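HpcH/HpaI aldolase (Desulfitobacterium hafniense, PDB 3QZ6) belongs to the HpcH/HpaI aldolase family and is built as a closed parallel beta/alpha (TIM) barrel, found here as an assembly of two subunits. Local coordinates at residues G18-V24 with L233-V239; Y25-R31 with H57-A62; S68-I73 with A89-P95; Q82-D86 with E117-G121; I144-I150 with V168-G174. One frame throughout, in Å; residues are numbered along the deposited sequence.

Contact 1: residues G18-V24 with L233-V239; sequences GTMLNLV and LLWSGDV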
# COMPACT_ATOMS: atom_id res chain seq x y z
N GLY A 18 13.40 4.58 8.70
CA GLY A 18 12.15 3.88 8.91
C GLY A 18 10.98 4.66 8.35
O GLY A 18 11.14 5.81 7.91
N THR A 19 9.80 4.06 8.37
CA THR A 19 8.61 4.73 7.91
C THR A 19 7.43 4.29 8.78
O THR A 19 7.53 3.30 9.51
CB THR A 19 8.36 4.44 6.42
OG1 THR A 19 7.52 5.45 5.85
CG2 THR A 19 7.72 3.06 6.22
N MSE A 20 6.32 5.03 8.72
CA MSE A 20 5.12 4.67 9.46
C MSE A 20 4.29 3.65 8.67
O MSE A 20 4.25 3.70 7.44
CB MSE A 20 4.26 5.90 9.74
CG MSE A 20 4.91 6.96 10.63
SE MSE A 20 5.19 6.28 12.42
CE MSE A 20 3.38 5.59 12.78
N LEU A 21 3.61 2.74 9.37
CA LEU A 21 2.69 1.81 8.75
C LEU A 21 1.29 2.02 9.35
O LEU A 21 1.08 1.73 10.53
CB LEU A 21 3.14 0.36 9.00
CG LEU A 21 2.38 -0.70 8.17
CD1 LEU A 21 2.92 -0.68 6.73
CD2 LEU A 21 2.48 -2.10 8.77
N ASN A 22 0.35 2.53 8.55
CA ASN A 22 -1.00 2.84 9.03
C ASN A 22 -2.11 2.07 8.34
O ASN A 22 -3.19 1.87 8.92
CB ASN A 22 -1.31 4.34 8.89
CG ASN A 22 -0.56 5.19 9.89
OD1 ASN A 22 0.62 5.48 9.69
ND2 ASN A 22 -1.23 5.59 10.96
N LEU A 23 -1.87 1.68 7.09
CA LEU A 23 -2.91 1.04 6.28
C LEU A 23 -2.63 -0.43 6.01
O LEU A 23 -3.42 -1.32 6.35
CB LEU A 23 -3.06 1.77 4.93
CG LEU A 23 -3.98 1.10 3.89
CD1 LEU A 23 -5.40 1.59 4.09
CD2 LEU A 23 -3.53 1.36 2.43
N VAL A 24 -1.50 -0.70 5.35
CA VAL A 24 -1.25 -2.05 4.83
C VAL A 24 -1.07 -3.05 5.97
O VAL A 24 -0.36 -2.75 6.94
CB VAL A 24 -0.02 -2.05 3.89
CG1 VAL A 24 0.23 -3.47 3.31
CG2 VAL A 24 -0.23 -1.02 2.75
N LEU A 233 15.89 8.11 11.84
CA LEU A 233 15.23 8.91 10.82
C LEU A 233 13.94 8.24 10.40
O LEU A 233 13.95 7.11 9.92
CB LEU A 233 16.16 9.08 9.61
CG LEU A 233 17.57 9.55 9.99
CD1 LEU A 233 18.48 9.56 8.76
CD2 LEU A 233 17.52 10.93 10.65
N LEU A 234 12.83 8.95 10.59
CA LEU A 234 11.50 8.42 10.32
C LEU A 234 10.81 9.28 9.26
O LEU A 234 10.50 10.44 9.50
CB LEU A 234 10.67 8.46 11.61
CG LEU A 234 9.27 7.85 11.51
CD1 LEU A 234 9.37 6.39 11.13
CD2 LEU A 234 8.50 8.01 12.83
N TRP A 235 10.58 8.70 8.08
CA TRP A 235 10.08 9.48 6.95
C TRP A 235 8.77 8.94 6.40
O TRP A 235 8.68 7.78 6.01
CB TRP A 235 11.13 9.54 5.82
CG TRP A 235 10.55 10.04 4.53
CD1 TRP A 235 10.15 11.31 4.25
CD2 TRP A 235 10.29 9.26 3.35
NE1 TRP A 235 9.65 11.37 2.97
CE2 TRP A 235 9.73 10.13 2.40
CE3 TRP A 235 10.48 7.92 3.02
CZ2 TRP A 235 9.35 9.70 1.13
CZ3 TRP A 235 10.10 7.50 1.75
CH2 TRP A 235 9.55 8.38 0.83
N SER A 236 7.75 9.80 6.39
CA SER A 236 6.49 9.51 5.70
C SER A 236 5.83 8.20 6.16
O SER A 236 5.90 7.84 7.35
CB SER A 236 6.71 9.50 4.18
OG SER A 236 5.47 9.50 3.48
N GLY A 237 5.20 7.49 5.24
CA GLY A 237 4.48 6.28 5.62
C GLY A 237 3.75 5.67 4.43
O GLY A 237 3.68 6.29 3.37
N ASP A 238 3.19 4.47 4.61
CA ASP A 238 2.55 3.77 3.51
C ASP A 238 1.38 4.55 2.92
O ASP A 238 1.22 4.62 1.70
CB ASP A 238 2.10 2.36 3.94
CG ASP A 238 1.10 2.39 5.09
OD1 ASP A 238 1.13 3.35 5.91
OD2 ASP A 238 0.29 1.45 5.19
N VAL A 239 0.56 5.13 3.77
CA VAL A 239 -0.58 5.90 3.29
C VAL A 239 -0.15 7.08 2.42
O VAL A 239 -0.68 7.29 1.33
CB VAL A 239 -1.47 6.41 4.45
CG1 VAL A 239 -2.55 7.34 3.91
CG2 VAL A 239 -2.11 5.22 5.19
O HOH W 1 1.48 5.66 7.19
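Between the barrel's first and last strands, 18-21 and 233-237, nearly every facing backbone group finds a partner. Gly18 N donates to Leu233 O (2.9 Å) and Trp235 N returns a bond to Gly18 O (2.9 Å), a regular parallel pattern. One step on, the register slips by a residue: Met20 N bonds Ser236 O at 3.2 Å and Asp238 N bonds Met20 O at 3.1 Å. Within this beta bulge Trp235 O is taken up by a side chain, Thr19 OG1 donating to it at 2.6 Å. Beyond the strands Asp238, in the first turn of helix 238-254 just after the N-cap Gly237, turns its carboxylate on the loop: OD1 accepts from Asn22 N (2.9 Å), and OD2 from Leu23 N (2.9 Å) and Val24 N (2.8 Å). A water joins Asp238 OD1 (2.7 Å) to Asn22 OD1 (2.6 Å), while Asn22 ND2 is bound to Asp44. Apolar contact is lighter, with selenomethionine Met20 SE 3.8 Å from Leu234 CD2; Ser236 OG is bonded to Tyr245 of the second subunit. Three amides on one buried carboxylate imply that its charge is met by main-chain N-H groups, fixing the loop after the first strand to the last helix.

Contact 2: residues Y25-R31 with H57-A62; sequences YNPDIVR and HLVSVA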
# COMPACT_ATOMS: atom_id res chain seq x y z
N TYR A 25 -1.73 -4.20 5.88
CA TYR A 25 -1.40 -5.31 6.80
C TYR A 25 -0.95 -6.59 6.09
O TYR A 25 -0.54 -7.55 6.73
CB TYR A 25 -2.50 -5.58 7.85
CG TYR A 25 -3.92 -5.67 7.33
CD1 TYR A 25 -4.71 -4.54 7.21
CD2 TYR A 25 -4.48 -6.90 7.01
CE1 TYR A 25 -6.03 -4.63 6.74
CE2 TYR A 25 -5.80 -7.00 6.55
CZ TYR A 25 -6.56 -5.86 6.42
OH TYR A 25 -7.86 -5.96 5.95
N ASN A 26 -1.02 -6.61 4.76
CA ASN A 26 -0.42 -7.72 4.00
C ASN A 26 1.05 -7.81 4.41
O ASN A 26 1.80 -6.86 4.22
CB ASN A 26 -0.51 -7.44 2.50
CG ASN A 26 0.05 -8.58 1.67
OD1 ASN A 26 0.91 -9.32 2.13
ND2 ASN A 26 -0.44 -8.71 0.43
N PRO A 27 1.46 -8.94 5.00
CA PRO A 27 2.83 -9.04 5.53
C PRO A 27 3.93 -8.87 4.47
O PRO A 27 5.09 -8.64 4.82
CB PRO A 27 2.89 -10.46 6.10
CG PRO A 27 1.45 -10.83 6.38
CD PRO A 27 0.65 -10.13 5.31
N ASP A 28 3.59 -9.00 3.19
CA ASP A 28 4.58 -8.76 2.15
C ASP A 28 5.04 -7.31 2.11
O ASP A 28 6.05 -7.00 1.46
CB ASP A 28 4.08 -9.20 0.77
CG ASP A 28 4.26 -10.70 0.54
OD1 ASP A 28 5.25 -11.25 1.05
OD2 ASP A 28 3.43 -11.31 -0.17
N ILE A 29 4.33 -6.41 2.79
CA ILE A 29 4.81 -5.03 2.89
C ILE A 29 6.21 -5.04 3.50
O ILE A 29 7.03 -4.17 3.22
CB ILE A 29 3.88 -4.13 3.74
CG1 ILE A 29 4.28 -2.65 3.60
CG2 ILE A 29 3.92 -4.53 5.24
CD1 ILE A 29 4.21 -2.15 2.17
N VAL A 30 6.48 -6.04 4.34
CA VAL A 30 7.80 -6.14 4.99
C VAL A 30 8.90 -6.41 3.96
O VAL A 30 9.99 -5.86 4.04
CB VAL A 30 7.82 -7.27 6.03
CG1 VAL A 30 9.24 -7.46 6.58
CG2 VAL A 30 6.84 -6.97 7.16
N ARG A 31 8.61 -7.28 3.00
CA ARG A 31 9.58 -7.60 1.96
C ARG A 31 9.78 -6.42 1.02
O ARG A 31 10.90 -6.17 0.54
CB ARG A 31 9.15 -8.83 1.19
CG ARG A 31 8.89 -10.03 2.08
CD ARG A 31 7.93 -11.00 1.38
NE ARG A 31 8.68 -11.82 0.48
CZ ARG A 31 8.21 -12.58 -0.51
NH1 ARG A 31 6.92 -12.69 -0.82
NH2 ARG A 31 9.10 -13.25 -1.21
N HIS A 57 2.06 -11.50 12.29
CA HIS A 57 2.32 -11.82 10.87
C HIS A 57 3.43 -10.95 10.28
O HIS A 57 4.30 -11.43 9.54
CB HIS A 57 1.04 -11.72 10.02
CG HIS A 57 0.06 -12.81 10.31
ND1 HIS A 57 -1.25 -12.76 9.88
CD2 HIS A 57 0.19 -13.97 10.98
CE1 HIS A 57 -1.88 -13.85 10.27
NE2 HIS A 57 -1.03 -14.60 10.95
N LEU A 58 3.39 -9.66 10.60
CA LEU A 58 4.43 -8.75 10.11
C LEU A 58 5.79 -9.17 10.68
O LEU A 58 6.78 -9.26 9.95
CB LEU A 58 4.11 -7.30 10.49
CG LEU A 58 2.89 -6.65 9.81
CD1 LEU A 58 2.43 -5.39 10.55
CD2 LEU A 58 3.16 -6.33 8.35
N VAL A 59 5.83 -9.44 11.97
CA VAL A 59 7.08 -9.79 12.64
C VAL A 59 7.66 -11.09 12.11
O VAL A 59 8.87 -11.21 11.91
CB VAL A 59 6.86 -9.89 14.17
CG1 VAL A 59 8.02 -10.64 14.84
CG2 VAL A 59 6.68 -8.50 14.77
N SER A 60 6.81 -12.07 11.85
CA SER A 60 7.27 -13.36 11.33
C SER A 60 8.06 -13.22 10.03
O SER A 60 9.03 -13.96 9.79
CB SER A 60 6.09 -14.30 11.13
OG SER A 60 5.58 -14.68 12.39
N VAL A 61 7.64 -12.30 9.18
CA VAL A 61 8.35 -12.04 7.94
C VAL A 61 9.58 -11.17 8.21
O VAL A 61 10.65 -11.41 7.65
CB VAL A 61 7.43 -11.36 6.90
CG1 VAL A 61 8.22 -11.00 5.65
CG2 VAL A 61 6.23 -12.29 6.55
N ALA A 62 9.44 -10.18 9.08
CA ALA A 62 10.54 -9.25 9.36
C ALA A 62 11.75 -9.92 10.01
O ALA A 62 12.90 -9.51 9.78
CB ALA A 62 10.06 -8.10 10.23
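Leu58, Val30 and Val61 bury the most surface here, about 70 Å² each, in a contact without a single hydrogen bond between the segments. Leu58 lies under the bend that leads into helix 29-35: its CD2 is 3.9 Å from Pro27 CA, 3.7 Å from Ile29 CG2 and 3.9 Å from Val30 CG2. Val30 points at the opposing helix, its CG1 3.6 Å from Ala62 CA and its CB 3.8 Å from Val61 CG1. The two helices, 29-35 and 52-65, follow successive strands of the TIM barrel, so this is packing between neighbours in the outer helical layer; Val30 and Leu58 also reach inward to Phe41 and Val43 of strand 40-44. Val61 works nearer the surface, with CG2 3.8 Å from Pro27 CB and CG1 3.8 Å from Arg31 CG. Pro27 is held in a type I turn from Asn26 to Ile29, in which Asn26 OD1 accepts from Asp28 N at 2.9 Å, a capping bond, while Asn26 ND2 is bonded to Leu23 of the second subunit.

Contact 3: residues S68-I73 with A89-P95; sequences SVLVRI and AEGFMIP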
# COMPACT_ATOMS: atom_id res chain seq x y z
N SER A 68 13.44 -4.34 11.42
CA SER A 68 12.96 -4.25 12.79
C SER A 68 11.55 -3.67 12.83
O SER A 68 11.24 -2.72 12.12
CB SER A 68 13.89 -3.35 13.62
OG SER A 68 15.21 -3.84 13.63
N VAL A 69 10.69 -4.24 13.67
CA VAL A 69 9.32 -3.75 13.79
C VAL A 69 9.16 -3.04 15.13
O VAL A 69 9.39 -3.65 16.17
CB VAL A 69 8.31 -4.91 13.71
CG1 VAL A 69 6.87 -4.40 13.81
CG2 VAL A 69 8.51 -5.72 12.40
N LEU A 70 8.81 -1.76 15.10
CA LEU A 70 8.47 -1.05 16.33
C LEU A 70 6.97 -0.84 16.34
O LEU A 70 6.35 -0.88 15.28
CB LEU A 70 9.18 0.30 16.41
CG LEU A 70 10.71 0.28 16.28
CD1 LEU A 70 11.25 1.70 16.36
CD2 LEU A 70 11.34 -0.60 17.37
N VAL A 71 6.40 -0.60 17.51
CA VAL A 71 4.97 -0.32 17.58
C VAL A 71 4.72 0.97 18.37
O VAL A 71 5.30 1.19 19.42
CB VAL A 71 4.20 -1.47 18.25
CG1 VAL A 71 2.68 -1.20 18.19
CG2 VAL A 71 4.53 -2.81 17.57
N ARG A 72 3.84 1.82 17.84
CA ARG A 72 3.39 3.00 18.56
C ARG A 72 2.12 2.58 19.30
O ARG A 72 1.09 2.32 18.68
CB ARG A 72 3.08 4.11 17.56
CG ARG A 72 2.50 5.39 18.15
CD ARG A 72 1.81 6.17 17.02
NE ARG A 72 2.34 7.51 16.89
CZ ARG A 72 2.22 8.27 15.81
NH1 ARG A 72 1.59 7.83 14.73
NH2 ARG A 72 2.75 9.49 15.80
N ILE A 73 2.21 2.46 20.61
CA ILE A 73 1.10 1.94 21.39
C ILE A 73 0.26 3.08 21.96
O ILE A 73 0.77 4.16 22.21
CB ILE A 73 1.60 1.02 22.51
CG1 ILE A 73 2.62 1.75 23.40
CG2 ILE A 73 2.19 -0.27 21.89
CD1 ILE A 73 3.20 0.85 24.50
N ALA A 89 8.16 -7.64 18.38
CA ALA A 89 8.48 -6.25 18.09
C ALA A 89 9.78 -5.96 18.84
O ALA A 89 9.98 -6.45 19.95
CB ALA A 89 7.38 -5.33 18.57
N GLU A 90 10.66 -5.16 18.24
CA GLU A 90 11.91 -4.84 18.93
C GLU A 90 11.71 -3.76 19.97
O GLU A 90 12.57 -3.53 20.84
CB GLU A 90 13.00 -4.42 17.94
CG GLU A 90 13.45 -5.55 17.00
CD GLU A 90 14.79 -5.26 16.35
OE1 GLU A 90 15.53 -4.40 16.87
OE2 GLU A 90 15.11 -5.89 15.32
N GLY A 91 10.57 -3.09 19.90
CA GLY A 91 10.31 -2.04 20.87
C GLY A 91 9.23 -1.07 20.44
O GLY A 91 8.40 -1.38 19.58
N PHE A 92 9.28 0.12 21.03
CA PHE A 92 8.13 1.02 21.01
C PHE A 92 8.47 2.47 20.75
O PHE A 92 9.54 2.95 21.11
CB PHE A 92 7.43 0.94 22.37
CG PHE A 92 7.02 -0.43 22.75
CD1 PHE A 92 5.96 -1.05 22.12
CD2 PHE A 92 7.72 -1.12 23.73
CE1 PHE A 92 5.59 -2.35 22.45
CE2 PHE A 92 7.37 -2.41 24.08
CZ PHE A 92 6.30 -3.03 23.45
N MSE A 93 7.52 3.16 20.14
CA MSE A 93 7.48 4.60 20.24
C MSE A 93 6.33 4.92 21.18
O MSE A 93 5.18 4.55 20.91
CB MSE A 93 7.24 5.24 18.87
CG MSE A 93 7.14 6.76 18.92
SE MSE A 93 7.11 7.57 17.12
CE MSE A 93 5.42 6.89 16.54
N ILE A 94 6.64 5.55 22.31
CA ILE A 94 5.64 5.90 23.30
C ILE A 94 5.14 7.32 23.02
O ILE A 94 5.93 8.27 23.05
CB ILE A 94 6.23 5.85 24.73
CG1 ILE A 94 6.93 4.51 24.99
CG2 ILE A 94 5.14 6.10 25.77
CD1 ILE A 94 5.98 3.31 24.83
N PRO A 95 3.84 7.47 22.74
CA PRO A 95 3.35 8.78 22.29
C PRO A 95 3.09 9.75 23.43
O PRO A 95 2.79 9.31 24.54
CB PRO A 95 2.03 8.43 21.60
CG PRO A 95 1.54 7.21 22.37
CD PRO A 95 2.79 6.43 22.71
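Val71, Ile73 and Phe92 form the apolar centre on the helix-facing side of two parallel strands: Ile73 CG2 lies 3.9 Å from Phe92 CD1, and Val71 CG2 is 3.9 Å from Ala89 CB. Further along, Ile73 CD1 meets Ile94 CD1 at 3.7 Å. The backbones are joined by Glu90 N to Val69 O (2.9 Å), Val71 N to Gly91 O (3.0 Å) and Met93 N to Val71 O (3.1 Å). Leu70, Arg72 and Met93 project to the other face, into the barrel, where the methyl CE of selenomethionine Met93 sits over the Arg72 guanidinium, 3.2 Å from NE. That guanidinium also forms salt bridges with Asp44 and Glu46. At the opposite end of the pair, Ser68 OG donates to Glu90 OE2 at 2.7 Å, and the Glu90 carboxylate accepts the amides of Phe5 and Leu6. The segments belong to a beta-alpha-beta unit whose helix 78-87 packs on Phe92 and Ile73 through Leu84, while strands 40-44 and 145-150 flank the pair in the sheet.

Contact 4: residues Q82-D86 with E117-G121; sequences QRLLD and ERGVG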
# COMPACT_ATOMS: atom_id res chain seq x y z
N GLN A 82 4.11 -6.25 27.31
CA GLN A 82 4.52 -7.65 27.45
C GLN A 82 4.23 -8.43 26.17
O GLN A 82 5.10 -9.12 25.64
CB GLN A 82 3.81 -8.30 28.64
CG GLN A 82 4.13 -9.78 28.81
CD GLN A 82 5.45 -9.99 29.53
OE1 GLN A 82 5.74 -9.32 30.52
NE2 GLN A 82 6.26 -10.91 29.03
N ARG A 83 3.01 -8.34 25.66
CA ARG A 83 2.63 -9.16 24.51
C ARG A 83 3.42 -8.79 23.26
O ARG A 83 3.86 -9.67 22.52
CB ARG A 83 1.13 -9.06 24.22
CG ARG A 83 0.23 -9.51 25.38
CD ARG A 83 -1.25 -9.43 24.98
NE ARG A 83 -1.60 -10.51 24.06
CZ ARG A 83 -2.82 -10.72 23.57
NH1 ARG A 83 -3.82 -9.89 23.88
NH2 ARG A 83 -3.04 -11.76 22.76
N LEU A 84 3.58 -7.50 23.01
CA LEU A 84 4.21 -7.09 21.76
C LEU A 84 5.69 -7.45 21.74
O LEU A 84 6.20 -7.84 20.70
CB LEU A 84 3.99 -5.60 21.47
CG LEU A 84 2.53 -5.24 21.11
CD1 LEU A 84 2.33 -3.73 21.08
CD2 LEU A 84 2.12 -5.88 19.77
N LEU A 85 6.37 -7.32 22.88
CA LEU A 85 7.77 -7.73 22.95
C LEU A 85 7.88 -9.25 22.80
O LEU A 85 8.80 -9.76 22.14
CB LEU A 85 8.43 -7.30 24.26
CG LEU A 85 8.67 -5.80 24.44
CD1 LEU A 85 9.29 -5.53 25.80
CD2 LEU A 85 9.57 -5.24 23.34
N ASP A 86 6.96 -9.97 23.42
CA ASP A 86 6.99 -11.43 23.34
C ASP A 86 6.77 -11.87 21.90
O ASP A 86 7.45 -12.76 21.39
CB ASP A 86 5.93 -12.04 24.26
CG ASP A 86 6.32 -11.96 25.74
OD1 ASP A 86 7.51 -11.73 26.03
OD2 ASP A 86 5.44 -12.14 26.60
N GLU A 117 10.38 -5.74 35.28
CA GLU A 117 9.55 -6.84 35.75
C GLU A 117 8.86 -7.58 34.61
O GLU A 117 7.82 -8.22 34.80
CB GLU A 117 8.54 -6.31 36.79
CG GLU A 117 9.27 -5.78 38.05
CD GLU A 117 8.40 -5.00 39.03
OE1 GLU A 117 7.20 -4.78 38.76
OE2 GLU A 117 8.93 -4.60 40.09
N ARG A 118 9.45 -7.52 33.41
CA ARG A 118 8.91 -8.27 32.27
C ARG A 118 8.90 -9.77 32.61
O ARG A 118 9.90 -10.31 33.09
CB ARG A 118 9.77 -8.03 31.02
CG ARG A 118 9.21 -8.72 29.76
CD ARG A 118 10.14 -8.57 28.55
NE ARG A 118 9.69 -9.42 27.44
CZ ARG A 118 10.36 -9.60 26.30
NH1 ARG A 118 11.51 -8.97 26.09
NH2 ARG A 118 9.86 -10.40 25.37
N GLY A 119 7.79 -10.44 32.33
CA GLY A 119 7.69 -11.87 32.56
C GLY A 119 8.41 -12.67 31.49
O GLY A 119 8.44 -12.26 30.33
N VAL A 120 8.99 -13.80 31.87
CA VAL A 120 9.78 -14.62 30.96
C VAL A 120 8.91 -15.74 30.38
O VAL A 120 8.53 -16.67 31.09
CB VAL A 120 11.00 -15.25 31.67
CG1 VAL A 120 11.88 -15.98 30.67
CG2 VAL A 120 11.82 -14.17 32.41
N GLY A 121 8.58 -15.64 29.10
CA GLY A 121 7.77 -16.68 28.47
C GLY A 121 8.63 -17.57 27.60
O GLY A 121 9.85 -17.55 27.73
O HOH W 2 10.72 -11.94 22.89
O HOH W 3 9.22 -12.97 27.79
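An extended arginine and a folded glutamine set the geometry here. Arg118 keeps all its torsions close to 180°, and this stretched chain carries its guanidinium from the loop along helix 78-87 as far as Asp86. Arg118 NH2 makes a salt bridge with Asp86 OD1 at 2.8 Å, close to the guanidinium plane, while Leu85 CB covers one face, 3.6 Å from NH2. Gln82 instead combines t at chi1 with p at chi2, bending its amide towards the loop, where it pairs with the backbone of Gly119: Gly119 N donates to Gln82 OE1 (3.0 Å) and Gln82 NE2 to Gly119 O (2.9 Å). Gln82 NE2 also donates to Asp86 OD2 at 2.8 Å. With chi1 m, Asp86 directs one oxygen to the arginine and the other to the glutamine one turn earlier. Two waters extend the network. One accepts from Arg118 NH2 (3.0 Å) and donates to Leu85 O (3.0 Å); the other donates to Asp86 OD1 (2.7 Å) and Gly119 O (2.8 Å) and accepts from Gly121 N (3.0 Å). The arrangement is a polar docking of the long loop between helices 100-110 and 133-141 onto a helix of the TIM barrel's outer layer.

Contact 5: residues I144-I150 with V168-G174; sequences IFIMAQI and VDAVIFG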
# COMPACT_ATOMS: atom_id res chain seq x y z
N ILE A 144 16.28 -4.45 23.50
CA ILE A 144 14.95 -3.82 23.51
C ILE A 144 15.07 -2.31 23.30
O ILE A 144 15.92 -1.67 23.91
CB ILE A 144 14.26 -4.04 24.87
CG1 ILE A 144 14.07 -5.53 25.12
CG2 ILE A 144 12.92 -3.33 24.94
CD1 ILE A 144 13.45 -6.24 23.97
N PHE A 145 14.22 -1.75 22.44
CA PHE A 145 14.34 -0.35 22.04
C PHE A 145 13.16 0.48 22.57
O PHE A 145 12.01 0.18 22.27
CB PHE A 145 14.40 -0.25 20.51
CG PHE A 145 14.57 1.15 20.00
CD1 PHE A 145 15.80 1.78 20.04
CD2 PHE A 145 13.48 1.85 19.49
CE1 PHE A 145 15.95 3.08 19.58
CE2 PHE A 145 13.63 3.15 19.02
CZ PHE A 145 14.87 3.76 19.07
N ILE A 146 13.45 1.52 23.34
CA ILE A 146 12.40 2.38 23.88
C ILE A 146 12.61 3.80 23.40
O ILE A 146 13.65 4.39 23.66
CB ILE A 146 12.41 2.41 25.43
CG1 ILE A 146 12.26 1.01 26.01
CG2 ILE A 146 11.31 3.34 25.94
CD1 ILE A 146 11.09 0.25 25.46
N MSE A 147 11.61 4.37 22.74
CA MSE A 147 11.76 5.72 22.22
C MSE A 147 10.63 6.62 22.70
O MSE A 147 9.46 6.26 22.57
CB MSE A 147 11.82 5.70 20.69
CG MSE A 147 11.92 7.09 20.06
SE MSE A 147 12.48 7.01 18.19
CE MSE A 147 10.87 6.19 17.45
N ALA A 148 10.98 7.78 23.26
CA ALA A 148 9.97 8.72 23.74
C ALA A 148 9.56 9.69 22.64
O ALA A 148 10.40 10.31 22.00
CB ALA A 148 10.48 9.49 24.96
N GLN A 149 8.26 9.82 22.40
CA GLN A 149 7.79 10.81 21.46
C GLN A 149 7.27 12.04 22.20
O GLN A 149 6.43 11.93 23.08
CB GLN A 149 6.70 10.25 20.54
CG GLN A 149 6.16 11.31 19.61
CD GLN A 149 4.78 10.97 19.07
OE1 GLN A 149 4.62 10.63 17.90
NE2 GLN A 149 3.76 11.08 19.93
N ILE A 150 7.80 13.21 21.85
CA ILE A 150 7.49 14.45 22.54
C ILE A 150 6.48 15.27 21.75
O ILE A 150 6.70 15.57 20.57
CB ILE A 150 8.77 15.30 22.71
CG1 ILE A 150 9.85 14.53 23.48
CG2 ILE A 150 8.44 16.63 23.37
CD1 ILE A 150 9.43 14.05 24.89
N VAL A 168 15.80 4.60 28.52
CA VAL A 168 15.28 5.38 27.40
C VAL A 168 16.34 5.46 26.32
O VAL A 168 17.41 6.03 26.53
CB VAL A 168 14.88 6.80 27.81
CG1 VAL A 168 14.41 7.59 26.59
CG2 VAL A 168 13.81 6.76 28.89
N ASP A 169 16.05 4.90 25.15
CA ASP A 169 17.07 4.79 24.11
C ASP A 169 17.13 6.01 23.19
O ASP A 169 18.20 6.40 22.73
CB ASP A 169 16.84 3.53 23.27
CG ASP A 169 17.01 2.27 24.10
OD1 ASP A 169 18.09 2.11 24.70
OD2 ASP A 169 16.06 1.46 24.18
N ALA A 170 15.98 6.62 22.93
CA ALA A 170 15.92 7.64 21.89
C ALA A 170 14.75 8.58 22.12
O ALA A 170 13.83 8.27 22.88
CB ALA A 170 15.82 6.97 20.52
N VAL A 171 14.79 9.73 21.45
CA VAL A 171 13.68 10.68 21.54
C VAL A 171 13.29 11.15 20.14
O VAL A 171 14.14 11.26 19.25
CB VAL A 171 14.05 11.89 22.45
CG1 VAL A 171 15.15 12.72 21.82
CG2 VAL A 171 12.82 12.74 22.72
N ILE A 172 12.01 11.41 19.95
CA ILE A 172 11.51 11.87 18.66
C ILE A 172 10.33 12.82 18.91
O ILE A 172 9.95 13.05 20.06
CB ILE A 172 11.15 10.67 17.73
CG1 ILE A 172 11.06 11.11 16.27
CG2 ILE A 172 9.87 9.98 18.17
CD1 ILE A 172 11.10 9.93 15.29
N PHE A 173 9.78 13.40 17.85
CA PHE A 173 8.69 14.37 17.98
C PHE A 173 7.43 13.93 17.26
O PHE A 173 7.48 13.18 16.28
CB PHE A 173 9.13 15.72 17.42
CG PHE A 173 10.46 16.16 17.95
CD1 PHE A 173 10.57 16.69 19.23
CD2 PHE A 173 11.61 16.01 17.18
CE1 PHE A 173 11.79 17.08 19.73
CE2 PHE A 173 12.84 16.40 17.68
CZ PHE A 173 12.93 16.93 18.95
N GLY A 174 6.29 14.44 17.74
CA GLY A 174 5.03 14.35 17.02
C GLY A 174 4.66 15.77 16.62
O GLY A 174 4.04 16.49 17.39
O HOH W 4 6.19 10.79 15.64
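Val168 leads into the strand, its side chain touching Met103 of helix 100-110. Asp169 then points at the partner segment: its OD2 accepts Ile146 N at 2.7 Å, its own N donates to Ile146 O at 2.9 Å, and OD1 forms a salt bridge with Lys7. Ile146 O also takes Ala170 N at 3.3 Å. From Ala170 O, which accepts from Ala148 N (2.9 Å), the parallel ladder is regular; Ala170 CB touches Phe145 CZ at 3.6 Å. Val171 CG2 packs on Ile150 CG1 (3.6 Å) on the helix-facing side. Ile172 N bonds Ala148 O and Ile172 O receives Ile150 N, both at 2.8 Å, while Ile172 CB lies 3.9 Å from selenomethionine Met147 SE inside the barrel. A water links Phe173 O to Gln149 OE1, 2.8 Å from each; Gln149 OE1 also accepts from Arg72. Gly174, the N-cap of helix 175-181, closes the ladder with N bonded to Ile150 O (3.1 Å). Continuous backbone pairing thus holds two neighbouring TIM-barrel strands, a carboxylate replacing a main-chain acceptor where the ladder starts.

How the contacts relate
Contact 1, which joins the first strand to the last in the eight-stranded parallel barrel, opens first and closes last, and the other four lie between its segments in sequence. Contacts 3 and 5 belong to the same sheet, their centres about 9 Å apart, and strands 91-94 and 145-150 are direct neighbours, with Glu90 O to Phe145 N a probable hydrogen bond at 2.9 Å. Contacts 2 and 4 lie in the outer layer, about 21 Å between centres and not touching; each packs against contact 3, through Ala62 on Val69 and Leu84 on Ile73. Contacts 3 and 4 alternate along the chain. Contacts 1 and 2 also reach the second subunit, so barrel closure and dimer interface adjoin.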